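Long-range contacts in xyloglucanase (Paenibacillus pabuli, PDB 2JEP), which hydrolyses xyloglucan, a polysaccharide of the plant cell wall, probably by the retaining mechanism of glycoside hydrolase family 5: residues Phe177-Glu182 with Ala201-Phe206; Leu48-Glu53 with Trp361-Asn366; His264-Trp269 with Ile321-Ser326. All coordinates share one frame; numbering follows the deposited sequence.

Contact 1 of 3, residues Phe177-Glu182 with Ala201-Phe206; sequences FESMNE and AYNQIF
S179 OG donates a hydrogen bond of 2.8 Å to N203 OD1, arriving almost in line with the amide carbonyl. The pair is a worked example of how a TIM barrel ties the C-terminal end of a strand to the helix that follows: S179 comes directly after the fourth strand, 175-178, and N203 sits on helix 193-211, which packs on the outside. OG, set between the backbone N and the carbonyl carbon (chi1 60°), is aimed at the amide. The other end of that amide is held too, N203 ND2 bonding to the backbone oxygen of P225, so both polar atoms fix the rotation of the group. S179 also works through its carbon: the backbone places S179 CB over one face of the F206 ring, 3.6 Å from its centroid, in a CH-pi contact. A Met-aromatic contact of M180 SD with the edge of the Y202 ring holds for one of two modelled conformers and is correspondingly uncertain. W161 of helix 150-167 packs edge-to-face with the F206 ring, whose tip reaches the strand, where F177 CB meets it at the edge, 3.8 Å from F206 CZ.

Contact 2 of 3, residues Leu48-Glu53 with Trp361-Asn366; sequences LGNQLE and WDNGHN
G49 and D362 make the direct backbone link, a weak hydrogen bond from G49 N to D362 O at 2.9 Å, bent to 129°. G49 has no side chain, and a CB there would clash with D362 O and with the W361 ring, whose CH2 already lies 3.6 Å from G49 CA.

Side-chain hydrogen bonds shape each loop from within. The E53 carboxylate accepts from two successive amides, N50 N at OE2 (2.7 Å), on the syn side, and Q51 N at OE1, from above the carboxylate plane. Two Asx turns follow on the other side, D362 OD1 taking G364 N and N363 OD1 taking H365 N; D362 OD1 also pairs with R376, while OD2 accepts from L373 N.

Water-mediated bonds add to these: N50 ND2 gives to two waters, whose links to N363 ND2 and N363 O are weak.

The rest is close packing. E53 meets W361 tip to tip, OE2 in the plane of the ring at its edge, 3.5 Å from CH2. N50 and N363 lie alongside each other, with N50 CB 3.3 Å from N363 O. An alanine in place of E53 would probably leave N50 N and Q51 N without their acceptor and open a gap beside W361 CH2.

Here the loop after the first strand meets the end of the eighth, the closing seam of a TIM barrel at the mouth where family 5 enzymes bind substrate.

Contact 3 of 3, residues His264-Trp269 with Ile321-Ser326; sequences HYYSPW and IGEFGS
Y266 OH donates to E323 OE1 over 2.6 Å, meeting the carboxylate on its anti side, 23° out of plane. E323 lies near the C-terminal end of the seventh strand of the TIM barrel, 319-324, a position consistent with the nucleophile of family 5 enzymes, and Y266 follows the sixth strand, 259-265. Both carboxylate oxygens are engaged, for OE2 forms a salt bridge with R87. The phenol ring and the carboxylate stand nearly perpendicular, with OE1 in the plane of the Y266 ring at its edge.

The same glutamate is stacked on a histidine. With CG anti to the carbonyl carbon (chi1 -59°), E323 CG sits over the centre of the H264 imidazole, 3.7 Å from the centroid, and the extended chain beyond it lays the carboxylate along the ring, E323 OE2 coming within 3.2 Å of H264 CE1. The carboxylate and ring planes are only 21° apart. H264 ND1 bonds to E182 OE2, so the ring is held in its plane by one glutamate and stacked on the other; the place of E182, just after the fourth strand, is consistent with the family's acid/base.

Beneath these side chains the strands run parallel, joined by Y265 N to E323 O at 2.9 Å. The next carbonyl, Y265 O, is buried without a hydrogen-bond partner in the model and is met by F324 CA in a CA-H...O contact at 3.1 Å.

On the outer face of the sheet, Y265 CB packs against I321 CG2 and F324 CB, with Y265 roofed by helix 298-313, where F305 meets its ring edge-to-face, and F324 covered by helix 336-353. G325, whose backbone angles would press a side chain on the preceding carbonyl oxygen, sets its own buried oxygen at the rim of Y266, G325 O lying 3.5 Å from Y266 CD1.

How the contacts relate
Read from the N terminus, the chain opens contact 2 just after the first barrel strand and closes it only at the eighth, so its loop of some three hundred residues encloses the other two. Contact 1 closes a short loop between the fourth strand and the helix after it; contact 3 then joins the sixth and seventh strands. These two follow in series and none of the loops cross. Contact 1 ties sheet to outer helix, contact 3 pairs neighbouring strands, and contact 2 brings the loop after the first strand against the end of the eighth, where the barrel closes. Contacts 2 and 3 adjoin through W361 N and F324 O, 2.8 Å apart, while N181 OD1 of contact 1 packs 3.1 Å from H264 CE1 of contact 3.

Contact 1 of 3, residues Phe177-Glu182 with Ala201-Phe206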
loop_
_atom_site.group_PDB
_atom_site.type_symbol
_atom_site.label_atom_id
_atom_site.label_comp_id
_atom_site.label_asym_id
_atom_site.label_seq_id
_atom_site.Cartn_x
_atom_site.Cartn_y
_atom_site.Cartn_z
ATOM N N PHE A 177 3.937 -9.592 3.827
ATOM C CA PHE A 177 4.258 -9.495 2.410
ATOM C C PHE A 177 2.986 -9.112 1.647
ATOM O O PHE A 177 1.931 -9.712 1.871
ATOM C CB PHE A 177 4.758 -10.817 1.820
ATOM C CG PHE A 177 5.989 -11.416 2.465
ATOM C CD1 PHE A 177 6.920 -10.667 3.152
ATOM C CD2 PHE A 177 6.239 -12.760 2.323
ATOM C CE1 PHE A 177 8.040 -11.278 3.714
ATOM C CE2 PHE A 177 7.362 -13.361 2.855
ATOM C CZ PHE A 177 8.254 -12.619 3.569
ATOM N N GLU A 178 3.121 -8.168 0.715
ATOM C CA GLU A 178 2.039 -7.683 -0.146
ATOM C C GLU A 178 2.403 -8.069 -1.590
ATOM O O GLU A 178 3.482 -7.742 -2.089
ATOM C CB GLU A 178 1.928 -6.156 0.006
ATOM C CG GLU A 178 0.914 -5.492 -0.851
ATOM C CD GLU A 178 0.912 -3.988 -0.707
ATOM O OE1 GLU A 178 1.821 -3.447 -0.058
ATOM O OE2 GLU A 178 -0.018 -3.339 -1.238
ATOM N N SER A 179 1.481 -8.795 -2.232
ATOM C CA SER A 179 1.811 -9.479 -3.476
ATOM C C SER A 179 2.274 -8.574 -4.598
ATOM O O SER A 179 3.136 -8.945 -5.397
ATOM C CB SER A 179 0.601 -10.253 -3.944
ATOM O OG SER A 179 -0.506 -9.392 -4.178
ATOM N N MET A 180 1.658 -7.396 -4.650
ATOM C CA MET A 180 1.897 -6.428 -5.716
ATOM C C MET A 180 1.135 -5.179 -5.309
ATOM O O MET A 180 0.526 -5.155 -4.234
ATOM C CB MET A 180 1.456 -7.002 -7.075
ATOM C CG MET A 180 0.020 -7.450 -7.097
ATOM S SD MET A 180 -0.289 -8.758 -8.322
ATOM C CE MET A 180 -2.045 -8.990 -8.138
ATOM N N ASN A 181 1.230 -4.140 -6.129
ATOM C CA ASN A 181 0.710 -2.836 -5.757
ATOM C C ASN A 181 -0.606 -2.549 -6.473
ATOM O O ASN A 181 -1.645 -3.107 -6.080
ATOM C CB ASN A 181 1.810 -1.771 -5.965
ATOM C CG ASN A 181 1.358 -0.373 -5.628
ATOM O OD1 ASN A 181 0.719 -0.182 -4.591
ATOM N ND2 ASN A 181 1.676 0.601 -6.492
ATOM N N GLU A 182 -0.562 -1.719 -7.508
ATOM C CA GLU A 182 -1.734 -1.313 -8.283
ATOM C C GLU A 182 -1.597 -1.915 -9.673
ATOM O O GLU A 182 -0.790 -1.463 -10.487
ATOM C CB GLU A 182 -1.815 0.212 -8.386
ATOM C CG GLU A 182 -1.983 0.875 -7.041
ATOM C CD GLU A 182 -1.991 2.401 -7.089
ATOM O OE1 GLU A 182 -1.595 2.996 -8.128
ATOM O OE2 GLU A 182 -2.389 3.013 -6.060
ATOM N N ALA A 201 -4.419 -15.018 -10.703
ATOM C CA ALA A 201 -3.371 -16.036 -10.807
ATOM C C ALA A 201 -2.102 -15.577 -10.110
ATOM O O ALA A 201 -1.455 -16.359 -9.430
ATOM C CB ALA A 201 -3.105 -16.397 -12.264
ATOM N N TYR A 202 -1.728 -14.306 -10.276
ATOM C CA TYR A 202 -0.545 -13.788 -9.586
ATOM C C TYR A 202 -0.751 -13.915 -8.078
ATOM O O TYR A 202 0.133 -14.370 -7.355
ATOM C CB TYR A 202 -0.226 -12.329 -9.960
ATOM C CG TYR A 202 -0.088 -12.016 -11.432
ATOM C CD1 TYR A 202 0.231 -12.984 -12.372
ATOM C CD2 TYR A 202 -0.256 -10.708 -11.890
ATOM C CE1 TYR A 202 0.310 -12.680 -13.705
ATOM C CE2 TYR A 202 -0.176 -10.393 -13.230
ATOM C CZ TYR A 202 0.102 -11.380 -14.150
ATOM O OH TYR A 202 0.150 -11.053 -15.475
ATOM N N ASN A 203 -1.915 -13.498 -7.582
ATOM C CA ASN A 203 -2.120 -13.595 -6.129
ATOM C C ASN A 203 -1.991 -15.041 -5.652
ATOM O O ASN A 203 -1.420 -15.282 -4.594
ATOM C CB ASN A 203 -3.480 -13.031 -5.701
ATOM C CG ASN A 203 -3.500 -11.514 -5.622
ATOM O OD1 ASN A 203 -2.474 -10.890 -5.383
ATOM N ND2 ASN A 203 -4.687 -10.912 -5.776
ATOM N N GLN A 204 -2.528 -15.980 -6.422
ATOM C CA GLN A 204 -2.458 -17.408 -6.024
ATOM C C GLN A 204 -1.028 -17.929 -6.032
ATOM O O GLN A 204 -0.599 -18.640 -5.127
ATOM C CB GLN A 204 -3.353 -18.248 -6.932
ATOM C CG GLN A 204 -3.494 -19.682 -6.425
ATOM C CD GLN A 204 -4.205 -19.710 -5.083
ATOM O OE1 GLN A 204 -5.402 -19.396 -5.001
ATOM N NE2 GLN A 204 -3.471 -20.024 -4.014
ATOM N N ILE A 205 -0.291 -17.602 -7.092
ATOM C CA ILE A 205 1.133 -17.973 -7.186
ATOM C C ILE A 205 1.928 -17.403 -6.019
ATOM O O ILE A 205 2.762 -18.101 -5.401
ATOM C CB ILE A 205 1.733 -17.491 -8.549
ATOM C CG1 ILE A 205 1.128 -18.299 -9.702
ATOM C CG2 ILE A 205 3.261 -17.633 -8.567
ATOM C CD1 ILE A 205 1.262 -17.609 -11.071
ATOM N N PHE A 206 1.691 -16.129 -5.727
ATOM C CA PHE A 206 2.349 -15.491 -4.585
ATOM C C PHE A 206 2.083 -16.268 -3.301
ATOM O O PHE A 206 3.019 -16.615 -2.564
ATOM C CB PHE A 206 1.876 -14.028 -4.492
ATOM C CG PHE A 206 2.031 -13.403 -3.150
ATOM C CD1 PHE A 206 3.264 -12.962 -2.701
ATOM C CD2 PHE A 206 0.926 -13.185 -2.339
ATOM C CE1 PHE A 206 3.366 -12.309 -1.462
ATOM C CE2 PHE A 206 1.033 -12.548 -1.130
ATOM C CZ PHE A 206 2.257 -12.116 -0.679
#

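Contact 2 of 3, residues Leu48-Glu53 with Trp361-Asn366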
loop_
_atom_site.group_PDB
_atom_site.type_symbol
_atom_site.label_atom_id
_atom_site.label_comp_id
_atom_site.label_asym_id
_atom_site.label_seq_id
_atom_site.Cartn_x
_atom_site.Cartn_y
_atom_site.Cartn_z
ATOM N N LEU A 48 6.522 4.717 3.463
ATOM C CA LEU A 48 7.839 5.235 3.153
ATOM C C LEU A 48 7.914 5.476 1.639
ATOM O O LEU A 48 8.600 4.777 0.888
ATOM C CB LEU A 48 8.895 4.235 3.660
ATOM C CG LEU A 48 10.380 4.584 3.477
ATOM C CD1 LEU A 48 10.779 5.831 4.270
ATOM C CD2 LEU A 48 11.249 3.381 3.903
ATOM N N GLY A 49 7.136 6.452 1.187
ATOM C CA GLY A 49 6.917 6.630 -0.224
ATOM C C GLY A 49 8.073 7.324 -0.930
ATOM O O GLY A 49 8.818 8.120 -0.330
ATOM N N ASN A 50 8.145 7.096 -2.241
ATOM C CA ASN A 50 9.163 7.672 -3.098
ATOM C C ASN A 50 10.571 7.360 -2.570
ATOM O O ASN A 50 11.471 8.217 -2.553
ATOM C CB ASN A 50 8.934 9.180 -3.309
ATOM C CG ASN A 50 7.816 9.468 -4.279
ATOM O OD1 ASN A 50 6.987 8.595 -4.563
ATOM N ND2 ASN A 50 7.744 10.719 -4.740
ATOM N N GLN A 51 10.764 6.093 -2.189
ATOM C CA GLN A 51 12.082 5.608 -1.779
ATOM C C GLN A 51 12.419 4.343 -2.538
ATOM O O GLN A 51 12.864 4.439 -3.690
ATOM C CB GLN A 51 12.195 5.472 -0.249
ATOM C CG GLN A 51 11.911 6.805 0.517
ATOM C CD GLN A 51 13.092 7.723 0.822
ATOM O OE1 GLN A 51 12.965 8.561 1.731
ATOM N NE2 GLN A 51 14.221 7.593 0.090
ATOM N N LEU A 52 12.187 3.167 -1.940
ATOM C CA LEU A 52 12.692 1.944 -2.560
ATOM C C LEU A 52 11.899 1.478 -3.780
ATOM O O LEU A 52 12.327 0.540 -4.459
ATOM C CB LEU A 52 12.876 0.813 -1.544
ATOM C CG LEU A 52 14.051 0.979 -0.580
ATOM C CD1 LEU A 52 13.875 2.108 0.433
ATOM C CD2 LEU A 52 14.300 -0.372 0.120
ATOM N N GLU A 53 10.792 2.158 -4.101
ATOM C CA GLU A 53 10.085 1.910 -5.365
ATOM C C GLU A 53 10.535 2.840 -6.491
ATOM O O GLU A 53 10.220 2.612 -7.644
ATOM C CB GLU A 53 8.575 2.014 -5.197
ATOM C CG GLU A 53 7.957 3.417 -5.232
ATOM C CD GLU A 53 8.074 4.244 -3.971
ATOM O OE1 GLU A 53 9.058 4.113 -3.216
ATOM O OE2 GLU A 53 7.150 5.069 -3.771
ATOM N N TRP A 361 -0.316 7.895 2.748
ATOM C CA TRP A 361 0.652 8.000 1.670
ATOM C C TRP A 361 1.510 9.254 1.852
ATOM O O TRP A 361 1.044 10.353 1.645
ATOM C CB TRP A 361 -0.021 8.036 0.286
ATOM C CG TRP A 361 0.995 8.196 -0.786
ATOM C CD1 TRP A 361 1.249 9.309 -1.514
ATOM C CD2 TRP A 361 1.994 7.235 -1.167
ATOM N NE1 TRP A 361 2.337 9.110 -2.345
ATOM C CE2 TRP A 361 2.819 7.839 -2.138
ATOM C CE3 TRP A 361 2.249 5.917 -0.803
ATOM C CZ2 TRP A 361 3.874 7.163 -2.734
ATOM C CZ3 TRP A 361 3.301 5.250 -1.398
ATOM C CH2 TRP A 361 4.107 5.874 -2.339
ATOM N N ASP A 362 2.787 9.059 2.201
ATOM C CA ASP A 362 3.750 10.135 2.398
ATOM C C ASP A 362 4.860 9.918 1.390
ATOM O O ASP A 362 5.551 8.903 1.439
ATOM C CB ASP A 362 4.303 10.047 3.817
ATOM C CG ASP A 362 5.167 11.234 4.206
ATOM O OD1 ASP A 362 6.060 11.590 3.404
ATOM O OD2 ASP A 362 4.963 11.782 5.327
ATOM N N ASN A 363 5.038 10.869 0.470
ATOM C CA ASN A 363 6.043 10.764 -0.565
ATOM C C ASN A 363 7.305 11.593 -0.321
ATOM O O ASN A 363 8.182 11.633 -1.165
ATOM C CB ASN A 363 5.451 11.075 -1.933
ATOM C CG ASN A 363 5.128 12.533 -2.134
ATOM O OD1 ASN A 363 5.144 13.330 -1.187
ATOM N ND2 ASN A 363 4.875 12.913 -3.396
ATOM N N GLY A 364 7.421 12.190 0.860
ATOM C CA GLY A 364 8.588 12.970 1.195
ATOM C C GLY A 364 8.630 14.345 0.592
ATOM O O GLY A 364 9.527 15.133 0.922
ATOM N N HIS A 365 7.683 14.667 -0.295
ATOM C CA HIS A 365 7.709 15.964 -0.941
ATOM C C HIS A 365 6.929 16.987 -0.088
ATOM O O HIS A 365 5.726 16.852 0.134
ATOM C CB HIS A 365 7.131 15.869 -2.342
ATOM C CG HIS A 365 7.127 17.167 -3.068
ATOM N ND1 HIS A 365 6.133 17.508 -3.954
ATOM C CD2 HIS A 365 7.991 18.208 -3.045
ATOM C CE1 HIS A 365 6.378 18.715 -4.437
ATOM N NE2 HIS A 365 7.492 19.164 -3.898
ATOM N N ASN A 366 7.646 18.016 0.372
ATOM C CA ASN A 366 7.088 19.152 1.067
ATOM C C ASN A 366 7.104 20.297 0.083
ATOM O O ASN A 366 8.176 20.803 -0.283
ATOM C CB ASN A 366 7.958 19.496 2.288
ATOM C CG ASN A 366 7.880 18.426 3.362
ATOM O OD1 ASN A 366 6.885 18.335 4.052
ATOM N ND2 ASN A 366 8.890 17.549 3.427
HETATM O O HOH W 1 5.746 11.927 -6.554
HETATM O O HOH W 2 9.573 12.835 -3.996
#

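Contact 3 of 3, residues His264-Trp269 with Ile321-Ser326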
loop_
_atom_site.group_PDB
_atom_site.type_symbol
_atom_site.label_atom_id
_atom_site.label_comp_id
_atom_site.label_asym_id
_atom_site.label_seq_id
_atom_site.Cartn_x
_atom_site.Cartn_y
_atom_site.Cartn_z
ATOM N N HIS A 264 -6.723 1.046 -2.132
ATOM C CA HIS A 264 -6.193 2.397 -1.977
ATOM C C HIS A 264 -7.320 3.405 -2.137
ATOM O O HIS A 264 -8.292 3.115 -2.810
ATOM C CB HIS A 264 -5.088 2.670 -3.003
ATOM C CG HIS A 264 -3.858 1.835 -2.808
ATOM N ND1 HIS A 264 -2.823 1.791 -3.720
ATOM C CD2 HIS A 264 -3.541 0.945 -1.834
ATOM C CE1 HIS A 264 -1.894 0.949 -3.275
ATOM N NE2 HIS A 264 -2.298 0.428 -2.126
ATOM N N TYR A 265 -7.179 4.577 -1.529
ATOM C CA TYR A 265 -8.282 5.531 -1.513
ATOM C C TYR A 265 -7.790 6.961 -1.651
ATOM O O TYR A 265 -7.109 7.477 -0.764
ATOM C CB TYR A 265 -9.079 5.394 -0.222
ATOM C CG TYR A 265 -10.422 6.083 -0.259
ATOM C CD1 TYR A 265 -11.489 5.494 -0.907
ATOM C CD2 TYR A 265 -10.616 7.352 0.292
ATOM C CE1 TYR A 265 -12.723 6.134 -0.959
ATOM C CE2 TYR A 265 -11.841 7.979 0.235
ATOM C CZ TYR A 265 -12.883 7.362 -0.388
ATOM O OH TYR A 265 -14.130 7.961 -0.461
ATOM N N TYR A 266 -8.165 7.592 -2.759
ATOM C CA TYR A 266 -7.824 8.974 -3.041
ATOM C C TYR A 266 -9.042 9.696 -3.640
ATOM O O TYR A 266 -8.881 10.599 -4.466
ATOM C CB TYR A 266 -6.660 9.045 -4.016
ATOM C CG TYR A 266 -5.321 8.485 -3.544
ATOM C CD1 TYR A 266 -4.460 9.252 -2.799
ATOM C CD2 TYR A 266 -4.912 7.222 -3.902
ATOM C CE1 TYR A 266 -3.208 8.789 -2.457
ATOM C CE2 TYR A 266 -3.669 6.742 -3.557
ATOM C CZ TYR A 266 -2.826 7.516 -2.813
ATOM O OH TYR A 266 -1.546 7.116 -2.501
ATOM N N SER A 267 -10.240 9.302 -3.224
ATOM C CA SER A 267 -11.448 9.904 -3.780
ATOM C C SER A 267 -11.970 11.016 -2.901
ATOM O O SER A 267 -11.917 10.913 -1.689
ATOM C CB SER A 267 -12.546 8.861 -3.930
ATOM O OG SER A 267 -12.182 7.844 -4.862
ATOM N N PRO A 268 -12.505 12.083 -3.505
ATOM C CA PRO A 268 -12.550 12.378 -4.920
ATOM C C PRO A 268 -11.226 12.920 -5.408
ATOM O O PRO A 268 -10.615 13.771 -4.765
ATOM C CB PRO A 268 -13.651 13.448 -5.025
ATOM C CG PRO A 268 -13.552 14.173 -3.711
ATOM C CD PRO A 268 -13.093 13.174 -2.692
ATOM N N TRP A 269 -10.782 12.417 -6.557
ATOM C CA TRP A 269 -9.447 12.738 -7.061
ATOM C C TRP A 269 -9.254 14.219 -7.293
ATOM O O TRP A 269 -8.163 14.747 -7.094
ATOM C CB TRP A 269 -9.208 12.000 -8.372
ATOM C CG TRP A 269 -7.826 12.159 -8.929
ATOM C CD1 TRP A 269 -7.471 12.848 -10.052
ATOM C CD2 TRP A 269 -6.617 11.630 -8.374
ATOM N NE1 TRP A 269 -6.108 12.782 -10.233
ATOM C CE2 TRP A 269 -5.561 12.051 -9.212
ATOM C CE3 TRP A 269 -6.312 10.877 -7.224
ATOM C CZ2 TRP A 269 -4.236 11.683 -8.984
ATOM C CZ3 TRP A 269 -4.978 10.519 -6.998
ATOM C CH2 TRP A 269 -3.965 10.919 -7.891
ATOM N N ILE A 321 -6.233 -0.364 3.975
ATOM C CA ILE A 321 -6.330 0.734 3.043
ATOM C C ILE A 321 -4.891 1.249 2.946
ATOM O O ILE A 321 -4.437 2.121 3.708
ATOM C CB ILE A 321 -7.307 1.821 3.506
ATOM C CG1 ILE A 321 -8.702 1.213 3.755
ATOM C CG2 ILE A 321 -7.340 2.966 2.490
ATOM C CD1 ILE A 321 -9.390 0.536 2.567
ATOM N N GLY A 322 -4.135 0.624 2.053
ATOM C CA GLY A 322 -2.688 0.748 2.050
ATOM C C GLY A 322 -2.122 2.082 1.659
ATOM O O GLY A 322 -0.944 2.323 1.878
ATOM N N GLU A 323 -2.960 2.927 1.055
ATOM C CA GLU A 323 -2.603 4.322 0.744
ATOM C C GLU A 323 -3.855 5.167 0.806
ATOM O O GLU A 323 -4.905 4.766 0.311
ATOM C CB GLU A 323 -2.053 4.463 -0.683
ATOM C CG GLU A 323 -0.820 3.639 -0.985
ATOM C CD GLU A 323 -0.299 3.774 -2.397
ATOM O OE1 GLU A 323 -0.729 4.715 -3.096
ATOM O OE2 GLU A 323 0.558 2.938 -2.777
ATOM N N PHE A 324 -3.719 6.356 1.395
ATOM C CA PHE A 324 -4.716 7.402 1.279
ATOM C C PHE A 324 -3.995 8.729 1.559
ATOM O O PHE A 324 -2.946 8.749 2.204
ATOM C CB PHE A 324 -5.881 7.222 2.263
ATOM C CG PHE A 324 -5.525 7.540 3.694
ATOM C CD1 PHE A 324 -4.966 6.589 4.499
ATOM C CD2 PHE A 324 -5.791 8.784 4.241
ATOM C CE1 PHE A 324 -4.613 6.890 5.801
ATOM C CE2 PHE A 324 -5.453 9.069 5.535
ATOM C CZ PHE A 324 -4.861 8.142 6.318
ATOM N N GLY A 325 -4.598 9.842 1.150
ATOM C CA GLY A 325 -4.055 11.155 1.439
ATOM C C GLY A 325 -4.484 12.177 0.413
ATOM O O GLY A 325 -5.153 11.852 -0.588
ATOM N N SER A 326 -4.064 13.424 0.639
ATOM C CA SER A 326 -4.385 14.525 -0.250
ATOM C C SER A 326 -3.189 15.442 -0.450
ATOM O O SER A 326 -2.406 15.680 0.486
ATOM C CB SER A 326 -5.615 15.287 0.236
ATOM O OG SER A 326 -5.430 15.830 1.526
#